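Local coordinates for DUF3209 family protein (Thermus thermophilus, PDB 2EHW), which is of unknown function, an all-helical plasmid-encoded member of the DUF3209 family whose long C-terminal helix is predicted in part to form a coiled coil, at residues A[13-18]-A[46-51]; A[29-34]-A[39-44]; A[52-57]-A[93-98]; A[59-64]-A[82-87]. One frame throughout, in Å; residues are numbered along the deposited sequence.

Contact 1: A[13-18]-A[46-51]; sequences IGELLE and EAKTLP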
loop_
_atom_site.group_PDB
_atom_site.type_symbol
_atom_site.label_atom_id
_atom_site.label_comp_id
_atom_site.label_asym_id
_atom_site.label_seq_id
_atom_site.Cartn_x
_atom_site.Cartn_y
_atom_site.Cartn_z
ATOM N N ILE A 13 -0.480 -5.717 2.625
ATOM C CA ILE A 13 0.825 -6.013 3.166
ATOM C C ILE A 13 0.782 -7.355 3.882
ATOM O O ILE A 13 1.766 -8.097 3.885
ATOM C CB ILE A 13 1.276 -4.929 4.141
ATOM C CG1 ILE A 13 1.347 -3.588 3.409
ATOM C CG2 ILE A 13 2.651 -5.285 4.711
ATOM C CD1 ILE A 13 2.326 -3.596 2.248
ATOM N N GLY A 14 -0.373 -7.656 4.478
ATOM C CA GLY A 14 -0.554 -8.909 5.187
ATOM C C GLY A 14 -0.492 -10.087 4.234
ATOM O O GLY A 14 0.189 -11.078 4.499
ATOM N N GLU A 15 -1.203 -9.978 3.117
ATOM C CA GLU A 15 -1.219 -11.032 2.109
ATOM C C GLU A 15 0.212 -11.261 1.618
ATOM O O GLU A 15 0.646 -12.397 1.427
ATOM C CB GLU A 15 -2.100 -10.613 0.937
ATOM C CG GLU A 15 -2.676 -11.769 0.144
ATOM C CD GLU A 15 -3.793 -12.480 0.895
ATOM O OE1 GLU A 15 -4.816 -11.830 1.191
ATOM O OE2 GLU A 15 -3.649 -13.685 1.188
ATOM N N LEU A 16 0.944 -10.169 1.421
ATOM C CA LEU A 16 2.328 -10.236 0.968
ATOM C C LEU A 16 3.222 -10.947 1.998
ATOM O O LEU A 16 4.266 -11.516 1.650
ATOM C CB LEU A 16 2.851 -8.822 0.734
ATOM C CG LEU A 16 4.273 -8.700 0.204
ATOM C CD1 LEU A 16 4.330 -9.249 -1.224
ATOM C CD2 LEU A 16 4.690 -7.235 0.223
ATOM N N LEU A 17 2.802 -10.896 3.262
ATOM C CA LEU A 17 3.518 -11.520 4.372
ATOM C C LEU A 17 2.824 -12.815 4.779
ATOM O O LEU A 17 3.169 -13.433 5.794
ATOM C CB LEU A 17 3.556 -10.570 5.572
ATOM C CG LEU A 17 4.363 -9.288 5.373
ATOM C CD1 LEU A 17 4.012 -8.269 6.446
ATOM C CD2 LEU A 17 5.845 -9.619 5.409
ATOM N N GLU A 18 1.831 -13.210 3.988
ATOM C CA GLU A 18 1.081 -14.427 4.253
ATOM C C GLU A 18 0.560 -14.527 5.680
ATOM O O GLU A 18 0.764 -15.542 6.335
ATOM C CB GLU A 18 1.943 -15.657 3.973
ATOM C CG GLU A 18 1.887 -16.174 2.553
ATOM C CD GLU A 18 2.668 -17.457 2.402
ATOM O OE1 GLU A 18 2.505 -18.354 3.254
ATOM O OE2 GLU A 18 3.440 -17.573 1.435
ATOM N N GLU A 46 -6.426 -6.049 -2.516
ATOM C CA GLU A 46 -6.038 -7.236 -3.271
ATOM C C GLU A 46 -4.837 -7.078 -4.196
ATOM O O GLU A 46 -4.470 -8.007 -4.911
ATOM C CB GLU A 46 -7.255 -7.753 -4.045
ATOM C CG GLU A 46 -8.407 -8.146 -3.113
ATOM C CD GLU A 46 -9.733 -8.321 -3.827
ATOM O OE1 GLU A 46 -9.909 -7.732 -4.913
ATOM O OE2 GLU A 46 -10.612 -9.033 -3.292
ATOM N N ALA A 47 -4.206 -5.911 -4.175
ATOM C CA ALA A 47 -3.044 -5.699 -5.020
ATOM C C ALA A 47 -2.030 -6.799 -4.680
ATOM O O ALA A 47 -1.868 -7.159 -3.507
ATOM C CB ALA A 47 -2.450 -4.319 -4.764
ATOM N N LYS A 48 -1.368 -7.331 -5.702
ATOM C CA LYS A 48 -0.390 -8.399 -5.519
ATOM C C LYS A 48 1.043 -7.938 -5.794
ATOM O O LYS A 48 1.996 -8.619 -5.423
ATOM C CB LYS A 48 -0.713 -9.578 -6.448
ATOM C CG LYS A 48 -2.141 -10.102 -6.374
ATOM C CD LYS A 48 -2.435 -10.888 -5.099
ATOM C CE LYS A 48 -2.447 -10.012 -3.852
ATOM N NZ LYS A 48 -3.089 -10.701 -2.686
ATOM N N THR A 49 1.192 -6.792 -6.451
ATOM C CA THR A 49 2.520 -6.265 -6.768
ATOM C C THR A 49 2.662 -4.887 -6.138
ATOM O O THR A 49 1.668 -4.205 -5.918
ATOM C CB THR A 49 2.713 -6.100 -8.282
ATOM O OG1 THR A 49 1.904 -5.006 -8.743
ATOM C CG2 THR A 49 2.310 -7.370 -9.010
ATOM N N LEU A 50 3.893 -4.475 -5.863
ATOM C CA LEU A 50 4.123 -3.177 -5.250
ATOM C C LEU A 50 3.573 -2.048 -6.122
ATOM O O LEU A 50 2.831 -1.184 -5.641
ATOM C CB LEU A 50 5.617 -2.994 -4.975
ATOM C CG LEU A 50 6.161 -4.040 -3.994
ATOM C CD1 LEU A 50 7.649 -3.834 -3.779
ATOM C CD2 LEU A 50 5.411 -3.949 -2.677
ATOM N N PRO A 51 3.897 -2.056 -7.422
ATOM C CA PRO A 51 3.377 -0.985 -8.280
ATOM C C PRO A 51 1.860 -0.856 -8.176
ATOM O O PRO A 51 1.327 0.243 -7.987
ATOM C CB PRO A 51 3.822 -1.409 -9.678
ATOM C CG PRO A 51 5.115 -2.137 -9.408
ATOM C CD PRO A 51 4.768 -2.970 -8.182
#
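Lys-48 NZ comes to the stem of the flat Glu-15 carboxylate, off its plane, and not to its oxygens. Two helix ends meet here: helix 4-16 stops in a Schellman motif with Glu-18, of positive phi, as its C-prime residue, while helix 50-70 starts behind Thr-49, whose OG1 caps Ala-52 N. The amine lies back toward the aliphatic part of the glutamate, Lys-48 NZ being 3.1 Å from Glu-15 CG. OE1 of Glu-15 remains 4.4 Å from Lys-48 NZ, too far for a salt bridge, and instead pairs with Arg-28 NH1. The attraction between the two charges is therefore probably secondary. Lys-48 leaves its backbone pointing away from helix 4-16 and must curl back; the bends at chi2 (-73°) and chi3 (69°) return NZ to Glu-15. On the other partner a bend at chi2 (74°) turns the carboxylate aside and presents CG. No hydrogen bond joins the two segments. Leu-50 packs on Arg-95 and Ala-98 of helix 75-115, and it also supplies the remaining contact with helix 4-16. That contact is a loose one between methyls, with Leu-16 CD2 and Leu-50 CD2 4.4 Å apart.

Contact 2: A[29-34]-A[39-44]; sequences EELAPV and PELKRL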
loop_
_atom_site.group_PDB
_atom_site.type_symbol
_atom_site.label_atom_id
_atom_site.label_comp_id
_atom_site.label_asym_id
_atom_site.label_seq_id
_atom_site.Cartn_x
_atom_site.Cartn_y
_atom_site.Cartn_z
ATOM N N GLU A 29 -13.730 -6.774 7.781
ATOM C CA GLU A 29 -15.113 -6.520 8.166
ATOM C C GLU A 29 -15.476 -5.047 8.055
ATOM O O GLU A 29 -16.564 -4.708 7.592
ATOM C CB GLU A 29 -15.378 -7.014 9.592
ATOM C CG GLU A 29 -14.943 -8.443 9.833
ATOM C CD GLU A 29 -15.753 -9.130 10.912
ATOM O OE1 GLU A 29 -15.986 -8.500 11.968
ATOM O OE2 GLU A 29 -16.146 -10.303 10.700
ATOM N N GLU A 30 -14.565 -4.174 8.480
ATOM C CA GLU A 30 -14.791 -2.731 8.410
ATOM C C GLU A 30 -14.877 -2.270 6.964
ATOM O O GLU A 30 -15.678 -1.408 6.613
ATOM C CB GLU A 30 -13.647 -1.965 9.076
ATOM C CG GLU A 30 -13.551 -2.125 10.573
ATOM C CD GLU A 30 -12.676 -1.055 11.206
ATOM O OE1 GLU A 30 -11.467 -0.988 10.889
ATOM O OE2 GLU A 30 -13.203 -0.271 12.018
ATOM N N LEU A 31 -14.036 -2.861 6.132
ATOM C CA LEU A 31 -13.947 -2.512 4.720
ATOM C C LEU A 31 -15.087 -3.041 3.853
ATOM O O LEU A 31 -15.587 -2.342 2.972
ATOM C CB LEU A 31 -12.618 -3.034 4.176
ATOM C CG LEU A 31 -11.944 -2.312 3.014
ATOM C CD1 LEU A 31 -11.683 -0.843 3.370
ATOM C CD2 LEU A 31 -10.639 -3.036 2.716
ATOM N N ALA A 32 -15.480 -4.282 4.105
ATOM C CA ALA A 32 -16.528 -4.950 3.345
ATOM C C ALA A 32 -17.725 -4.100 2.910
ATOM O O ALA A 32 -18.098 -4.095 1.737
ATOM C CB ALA A 32 -17.016 -6.174 4.123
ATOM N N PRO A 33 -18.346 -3.369 3.849
ATOM C CA PRO A 33 -19.505 -2.539 3.506
ATOM C C PRO A 33 -19.270 -1.326 2.604
ATOM O O PRO A 33 -20.179 -0.911 1.882
ATOM C CB PRO A 33 -20.062 -2.146 4.878
ATOM C CG PRO A 33 -18.836 -2.061 5.718
ATOM C CD PRO A 33 -18.057 -3.295 5.293
ATOM N N VAL A 34 -18.069 -0.756 2.629
ATOM C CA VAL A 34 -17.809 0.423 1.809
ATOM C C VAL A 34 -17.152 0.142 0.454
ATOM O O VAL A 34 -17.024 1.046 -0.368
ATOM C CB VAL A 34 -16.944 1.465 2.585
ATOM C CG1 VAL A 34 -15.518 0.963 2.745
ATOM C CG2 VAL A 34 -16.950 2.787 1.856
ATOM N N PRO A 39 -14.347 1.314 -5.134
ATOM C CA PRO A 39 -13.627 0.269 -5.869
ATOM C C PRO A 39 -12.119 0.278 -5.636
ATOM O O PRO A 39 -11.472 -0.764 -5.680
ATOM C CB PRO A 39 -13.959 0.574 -7.333
ATOM C CG PRO A 39 -15.151 1.509 -7.278
ATOM C CD PRO A 39 -14.879 2.329 -6.062
ATOM N N GLU A 40 -11.563 1.461 -5.403
ATOM C CA GLU A 40 -10.129 1.576 -5.202
ATOM C C GLU A 40 -9.700 0.835 -3.935
ATOM O O GLU A 40 -8.618 0.255 -3.887
ATOM C CB GLU A 40 -9.700 3.049 -5.129
ATOM C CG GLU A 40 -10.072 3.749 -3.843
ATOM C CD GLU A 40 -11.472 4.308 -3.855
ATOM O OE1 GLU A 40 -12.320 3.796 -4.612
ATOM O OE2 GLU A 40 -11.723 5.264 -3.093
ATOM N N LEU A 41 -10.556 0.846 -2.917
ATOM C CA LEU A 41 -10.241 0.159 -1.672
ATOM C C LEU A 41 -10.128 -1.330 -1.952
ATOM O O LEU A 41 -9.254 -2.010 -1.411
ATOM C CB LEU A 41 -11.322 0.437 -0.622
ATOM C CG LEU A 41 -11.361 1.868 -0.069
ATOM C CD1 LEU A 41 -12.595 2.068 0.805
ATOM C CD2 LEU A 41 -10.087 2.139 0.733
ATOM N N LYS A 42 -11.002 -1.838 -2.813
ATOM C CA LYS A 42 -10.963 -3.252 -3.164
ATOM C C LYS A 42 -9.685 -3.553 -3.924
ATOM O O LYS A 42 -9.012 -4.543 -3.654
ATOM C CB LYS A 42 -12.165 -3.647 -4.028
ATOM C CG LYS A 42 -12.088 -5.104 -4.486
ATOM C CD LYS A 42 -13.327 -5.566 -5.239
ATOM C CE LYS A 42 -13.216 -7.050 -5.561
ATOM N NZ LYS A 42 -14.404 -7.567 -6.289
ATOM N N ARG A 43 -9.358 -2.701 -4.890
ATOM C CA ARG A 43 -8.139 -2.891 -5.672
ATOM C C ARG A 43 -6.909 -2.818 -4.770
ATOM O O ARG A 43 -5.930 -3.527 -4.996
ATOM C CB ARG A 43 -8.017 -1.824 -6.760
ATOM C CG ARG A 43 -8.890 -2.053 -7.985
ATOM C CD ARG A 43 -8.495 -1.090 -9.103
ATOM N NE ARG A 43 -8.963 0.276 -8.863
ATOM C CZ ARG A 43 -10.234 0.655 -8.966
ATOM N NH1 ARG A 43 -10.578 1.917 -8.735
ATOM N NH2 ARG A 43 -11.164 -0.233 -9.305
ATOM N N LEU A 44 -6.964 -1.949 -3.762
ATOM C CA LEU A 44 -5.856 -1.779 -2.823
ATOM C C LEU A 44 -5.645 -3.037 -1.966
ATOM O O LEU A 44 -4.538 -3.568 -1.893
ATOM C CB LEU A 44 -6.123 -0.563 -1.914
ATOM C CG LEU A 44 -5.089 -0.189 -0.840
ATOM C CD1 LEU A 44 -3.705 -0.093 -1.457
ATOM C CD2 LEU A 44 -5.480 1.133 -0.188
#
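A short helix-loop-helix connection, from the end of helix 25-31 into helix 39-46, is closed here by Leu-31, Val-34 and Leu-41. One methyl does the joining. Leu-41 CD1 touches Val-34 CG1 at 3.7 Å, and the same Leu-41 CD1 meets Leu-31 CD1 at 4.0 Å; the two directions from it are about 68° apart, so both partners approach from the same general side and the three methyls form a triangle. With chi1 of -70° and a nearly straight chi2, the branch of Leu-41 reaches outward from its helix and delivers CD1 as the tip. Val-34 comes in at about a right angle to it, using CG1, the methyl held between its backbone N and carbonyl carbon, whereas Leu-31 crosses it more slantwise. No hydrogen bond links the segments, and every close contact across them is between methyl groups. The backbone bond from Val-34 N to Leu-31 O, 3.0 Å, keeps the two residues of the first segment in a compact turn. Leu-41 also rests on Leu-35 of the loop. Helix 4-16 adjoins the cluster through Ala-8, which packs on both Leu-31 and Leu-44, and helix 50-70 meets Leu-44 through Leu-53 and Ala-56.

Contact 3: A[52-57]-A[93-98]; sequences ALEEAL and ALRAEA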
loop_
_atom_site.group_PDB
_atom_site.type_symbol
_atom_site.label_atom_id
_atom_site.label_comp_id
_atom_site.label_asym_id
_atom_site.label_seq_id
_atom_site.Cartn_x
_atom_site.Cartn_y
_atom_site.Cartn_z
ATOM N N ALA A 52 1.164 -1.981 -8.305
ATOM C CA ALA A 52 -0.294 -1.976 -8.218
ATOM C C ALA A 52 -0.724 -1.497 -6.842
ATOM O O ALA A 52 -1.777 -0.883 -6.682
ATOM C CB ALA A 52 -0.853 -3.380 -8.479
ATOM N N LEU A 53 0.090 -1.787 -5.836
ATOM C CA LEU A 53 -0.252 -1.364 -4.488
ATOM C C LEU A 53 -0.193 0.164 -4.408
ATOM O O LEU A 53 -1.132 0.802 -3.956
ATOM C CB LEU A 53 0.701 -2.005 -3.484
ATOM C CG LEU A 53 0.183 -2.129 -2.052
ATOM C CD1 LEU A 53 -1.275 -2.577 -2.054
ATOM C CD2 LEU A 53 1.052 -3.120 -1.301
ATOM N N GLU A 54 0.911 0.742 -4.868
ATOM C CA GLU A 54 1.066 2.189 -4.857
ATOM C C GLU A 54 -0.021 2.856 -5.701
ATOM O O GLU A 54 -0.595 3.856 -5.292
ATOM C CB GLU A 54 2.445 2.592 -5.394
ATOM C CG GLU A 54 3.585 1.802 -4.800
ATOM C CD GLU A 54 4.924 2.503 -4.931
ATOM O OE1 GLU A 54 5.312 2.891 -6.055
ATOM O OE2 GLU A 54 5.600 2.661 -3.892
ATOM N N GLU A 55 -0.307 2.299 -6.873
ATOM C CA GLU A 55 -1.328 2.885 -7.728
ATOM C C GLU A 55 -2.676 2.938 -7.012
ATOM O O GLU A 55 -3.303 3.992 -6.953
ATOM C CB GLU A 55 -1.460 2.107 -9.048
ATOM C CG GLU A 55 -2.240 2.861 -10.138
ATOM C CD GLU A 55 -2.303 2.106 -11.462
ATOM O OE1 GLU A 55 -2.929 1.024 -11.516
ATOM O OE2 GLU A 55 -1.719 2.589 -12.459
ATOM N N ALA A 56 -3.119 1.816 -6.458
ATOM C CA ALA A 56 -4.394 1.805 -5.749
ATOM C C ALA A 56 -4.385 2.787 -4.576
ATOM O O ALA A 56 -5.409 3.406 -4.262
ATOM C CB ALA A 56 -4.715 0.405 -5.249
ATOM N N LEU A 57 -3.230 2.934 -3.930
ATOM C CA LEU A 57 -3.130 3.845 -2.792
ATOM C C LEU A 57 -3.300 5.293 -3.245
ATOM O O LEU A 57 -3.959 6.083 -2.569
ATOM C CB LEU A 57 -1.789 3.669 -2.075
ATOM C CG LEU A 57 -1.593 4.486 -0.786
ATOM C CD1 LEU A 57 -2.807 4.335 0.130
ATOM C CD2 LEU A 57 -0.334 4.015 -0.073
ATOM N N ALA A 93 9.468 3.485 -0.095
ATOM C CA ALA A 93 10.768 3.103 0.436
ATOM C C ALA A 93 10.943 1.586 0.303
ATOM O O ALA A 93 12.009 1.105 -0.080
ATOM C CB ALA A 93 10.880 3.516 1.900
ATOM N N LEU A 94 9.892 0.839 0.619
ATOM C CA LEU A 94 9.964 -0.612 0.522
ATOM C C LEU A 94 10.215 -1.016 -0.938
ATOM O O LEU A 94 11.019 -1.912 -1.228
ATOM C CB LEU A 94 8.661 -1.240 1.026
ATOM C CG LEU A 94 8.646 -2.759 1.250
ATOM C CD1 LEU A 94 9.544 -3.136 2.440
ATOM C CD2 LEU A 94 7.204 -3.210 1.527
ATOM N N ARG A 95 9.539 -0.339 -1.858
ATOM C CA ARG A 95 9.698 -0.642 -3.274
ATOM C C ARG A 95 11.104 -0.328 -3.773
ATOM O O ARG A 95 11.676 -1.099 -4.545
ATOM C CB ARG A 95 8.679 0.124 -4.114
ATOM C CG ARG A 95 8.970 0.042 -5.604
ATOM C CD ARG A 95 7.851 0.622 -6.416
ATOM N NE ARG A 95 8.143 0.618 -7.846
ATOM C CZ ARG A 95 7.265 0.973 -8.783
ATOM N NH1 ARG A 95 6.041 1.355 -8.434
ATOM N NH2 ARG A 95 7.608 0.944 -10.066
ATOM N N ALA A 96 11.656 0.802 -3.333
ATOM C CA ALA A 96 13.004 1.199 -3.743
ATOM C C ALA A 96 14.004 0.140 -3.293
ATOM O O ALA A 96 15.002 -0.133 -3.977
ATOM C CB ALA A 96 13.363 2.550 -3.141
ATOM N N GLU A 97 13.722 -0.453 -2.137
ATOM C CA GLU A 97 14.577 -1.492 -1.574
ATOM C C GLU A 97 14.519 -2.752 -2.408
ATOM O O GLU A 97 15.556 -3.358 -2.686
ATOM C CB GLU A 97 14.163 -1.802 -0.142
ATOM C CG GLU A 97 14.777 -0.864 0.864
ATOM C CD GLU A 97 16.257 -1.120 1.033
ATOM O OE1 GLU A 97 16.619 -2.214 1.520
ATOM O OE2 GLU A 97 17.061 -0.233 0.676
ATOM N N ALA A 98 13.313 -3.150 -2.804
ATOM C CA ALA A 98 13.136 -4.333 -3.641
ATOM C C ALA A 98 13.858 -4.066 -4.955
ATOM O O ALA A 98 14.598 -4.913 -5.462
ATOM C CB ALA A 98 11.648 -4.579 -3.909
#
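Glu-54 sets CG beside its backbone N (chi1 -47°) and then runs extended, while Arg-95 places CG opposite its own N and stays extended as far as NE; each chain thus helps span the gap between segments 52-57 and 93-98, whose nearest CA atoms, those of Glu-54 and Arg-95, are 9.2 Å apart. The pair bridges the helical hairpin made by helices 50-70 and 75-115 at its surface. Arg-95 NH1 donates to Glu-54 OE1 at 2.9 Å, a hydrogen bond within a salt bridge, but the approach is bent: the N-H...O angle is 135°, and NH1 stands above the carboxylate, 44° out of its plane. A single oxygen is gripped by a single nitrogen, and the two flat groups are turned well away from coplanarity. The arginine's aliphatic part adds to the contact, since Arg-95 CD lies 3.4 Å from Glu-54 OE1. Around the pair, the carboxylate side chain packs on Leu-91 and Lys-92, and the arginine on Leu-50 and Pro-51. An alanine in place of Glu-54 would probably leave the guanidinium without its carboxylate mate across the hairpin and let the arginine's end turn more freely. The second oxygen, Glu-54 OE2, lies nearest the arginine's methylenes, 3.9 Å from Arg-95 CD and 4.0 Å from Arg-95 CB.

Contact 4: A[59-64]-A[82-87]; sequences EALLHL and LAVEAM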
loop_
_atom_site.group_PDB
_atom_site.type_symbol
_atom_site.label_atom_id
_atom_site.label_comp_id
_atom_site.label_asym_id
_atom_site.label_seq_id
_atom_site.Cartn_x
_atom_site.Cartn_y
_atom_site.Cartn_z
ATOM N N GLU A 59 -5.012 6.302 -5.683
ATOM C CA GLU A 59 -6.437 6.465 -5.957
ATOM C C GLU A 59 -7.156 6.797 -4.655
ATOM O O GLU A 59 -7.962 7.724 -4.594
ATOM C CB GLU A 59 -7.036 5.178 -6.535
ATOM C CG GLU A 59 -6.877 4.993 -8.038
ATOM C CD GLU A 59 -7.897 4.011 -8.616
ATOM O OE1 GLU A 59 -7.693 2.779 -8.514
ATOM O OE2 GLU A 59 -8.921 4.480 -9.160
ATOM N N ALA A 60 -6.851 6.037 -3.607
ATOM C CA ALA A 60 -7.484 6.247 -2.313
ATOM C C ALA A 60 -7.162 7.621 -1.738
ATOM O O ALA A 60 -7.999 8.223 -1.060
ATOM C CB ALA A 60 -7.060 5.154 -1.341
ATOM N N LEU A 61 -5.962 8.127 -2.009
ATOM C CA LEU A 61 -5.587 9.440 -1.498
ATOM C C LEU A 61 -6.410 10.530 -2.187
ATOM O O LEU A 61 -6.715 11.555 -1.586
ATOM C CB LEU A 61 -4.078 9.689 -1.676
ATOM C CG LEU A 61 -3.168 9.029 -0.619
ATOM C CD1 LEU A 61 -1.696 9.145 -1.010
ATOM C CD2 LEU A 61 -3.416 9.686 0.744
ATOM N N LEU A 62 -6.788 10.306 -3.440
ATOM C CA LEU A 62 -7.595 11.291 -4.139
ATOM C C LEU A 62 -8.933 11.399 -3.419
ATOM O O LEU A 62 -9.381 12.494 -3.081
ATOM C CB LEU A 62 -7.825 10.886 -5.600
ATOM C CG LEU A 62 -8.674 11.861 -6.434
ATOM C CD1 LEU A 62 -8.087 13.261 -6.362
ATOM C CD2 LEU A 62 -8.720 11.408 -7.876
ATOM N N HIS A 63 -9.560 10.256 -3.165
ATOM C CA HIS A 63 -10.854 10.245 -2.487
ATOM C C HIS A 63 -10.762 10.933 -1.131
ATOM O O HIS A 63 -11.581 11.778 -0.788
ATOM C CB HIS A 63 -11.344 8.805 -2.312
ATOM C CG HIS A 63 -12.714 8.702 -1.717
ATOM N ND1 HIS A 63 -12.960 8.881 -0.371
ATOM C CD2 HIS A 63 -13.919 8.461 -2.291
ATOM C CE1 HIS A 63 -14.255 8.753 -0.141
ATOM N NE2 HIS A 63 -14.859 8.499 -1.290
ATOM N N LEU A 64 -9.742 10.571 -0.366
ATOM C CA LEU A 64 -9.532 11.144 0.949
ATOM C C LEU A 64 -9.298 12.648 0.834
ATOM O O LEU A 64 -9.794 13.434 1.643
ATOM C CB LEU A 64 -8.338 10.468 1.606
ATOM C CG LEU A 64 -8.106 10.661 3.097
ATOM C CD1 LEU A 64 -9.366 10.325 3.881
ATOM C CD2 LEU A 64 -6.950 9.750 3.514
ATOM N N LEU A 82 -2.545 12.909 6.288
ATOM C CA LEU A 82 -1.158 12.966 6.720
ATOM C C LEU A 82 -0.646 11.559 7.061
ATOM O O LEU A 82 0.492 11.206 6.763
ATOM C CB LEU A 82 -1.066 13.880 7.942
ATOM C CG LEU A 82 0.275 14.450 8.386
ATOM C CD1 LEU A 82 0.887 15.242 7.244
ATOM C CD2 LEU A 82 0.059 15.355 9.610
ATOM N N ALA A 83 -1.504 10.755 7.677
ATOM C CA ALA A 83 -1.146 9.396 8.051
ATOM C C ALA A 83 -1.021 8.471 6.836
ATOM O O ALA A 83 -0.105 7.649 6.761
ATOM C CB ALA A 83 -2.180 8.838 9.021
ATOM N N VAL A 84 -1.946 8.579 5.892
ATOM C CA VAL A 84 -1.877 7.723 4.715
ATOM C C VAL A 84 -0.653 8.088 3.879
ATOM O O VAL A 84 0.030 7.214 3.343
ATOM C CB VAL A 84 -3.160 7.832 3.868
ATOM C CG1 VAL A 84 -3.049 6.952 2.613
ATOM C CG2 VAL A 84 -4.363 7.393 4.705
ATOM N N GLU A 85 -0.366 9.382 3.796
ATOM C CA GLU A 85 0.778 9.871 3.033
ATOM C C GLU A 85 2.111 9.456 3.642
ATOM O O GLU A 85 3.075 9.212 2.925
ATOM C CB GLU A 85 0.726 11.390 2.921
ATOM C CG GLU A 85 -0.141 11.906 1.794
ATOM C CD GLU A 85 -0.564 13.342 2.019
ATOM O OE1 GLU A 85 0.196 14.098 2.659
ATOM O OE2 GLU A 85 -1.654 13.720 1.550
ATOM N N ALA A 86 2.170 9.395 4.967
ATOM C CA ALA A 86 3.398 8.987 5.640
ATOM C C ALA A 86 3.656 7.542 5.254
ATOM O O ALA A 86 4.784 7.158 4.951
ATOM C CB ALA A 86 3.242 9.108 7.164
HETATM N N MSE A 87 2.595 6.746 5.271
HETATM C CA MSE A 87 2.683 5.336 4.925
HETATM C C MSE A 87 3.024 5.156 3.449
HETATM O O MSE A 87 3.738 4.227 3.079
HETATM C CB MSE A 87 1.366 4.623 5.262
HETATM C CG MSE A 87 1.041 4.593 6.759
HETATM SE SE MSE A 87 2.487 3.877 7.882
HETATM C CE MSE A 87 3.361 5.559 8.313
#
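Leu-61 reaches toward Val-84 from a CB that points at the opposing helix. At the next atom contact begins, Leu-61 CG lying 3.8 Å from Val-84 CG1. At the tip the methyl CD2 does most of the work: Leu-61 CD2 is 3.3 Å from Val-84 CG1, closer than two carbons usually pack, and it also comes within 3.6 Å of Val-84 CB. The same Leu-61 CD2 then brushes Glu-85 CG at 4.1 Å, where the glutamate contributes its aliphatic portion. A first torsion of -80° swings CG beside the backbone N; the second, 171°, sends CD1 out in the extended direction and leaves CD2 turned to the side, against Val-84. The two side chains lie alongside one another, running in opposite directions. Val-84 uses its other branch for a second leucine: Val-84 CG2 is 3.7 Å from Leu-64 CD2, the chains crossing at a slant. The valine is thus divided between two residues one helical turn apart, one methyl for each. Leu-57, a turn earlier, packs on Val-84 too, and Glu-5 of helix 4-16 touches Leu-64 and Val-84. Nothing polar crosses between the segments. The short segments run nearly antiparallel, their directions 164° apart and their axes 10.7 Å distant at closest approach, an apolar seam between neighbouring arms that is typical of an antiparallel helical hairpin.

Overall arrangement
Contacts 3 and 4 hold the same two helices, 50-70 and 75-115, but differ in chemistry: contact 4 is partly buried and hydrocarbon, whereas contact 3, some 14 Å away between centres, is a surface salt bridge. The two touch along the shared helices. Contact 2, the buried one and wholly apolar, links consecutive short helices, and it is tied to helix 50-70 by a salt bridge of 2.8 Å from Arg-43 NE to Glu-59 OE1. Contact 1 lies at the surface, combines opposite charges too far apart for a salt bridge with a loose leucine pair, and meets contact 3 where Leu-53 packs against Ile-13 and Ala-47. Helix 50-70 thus carries segments of three contacts and borders the fourth.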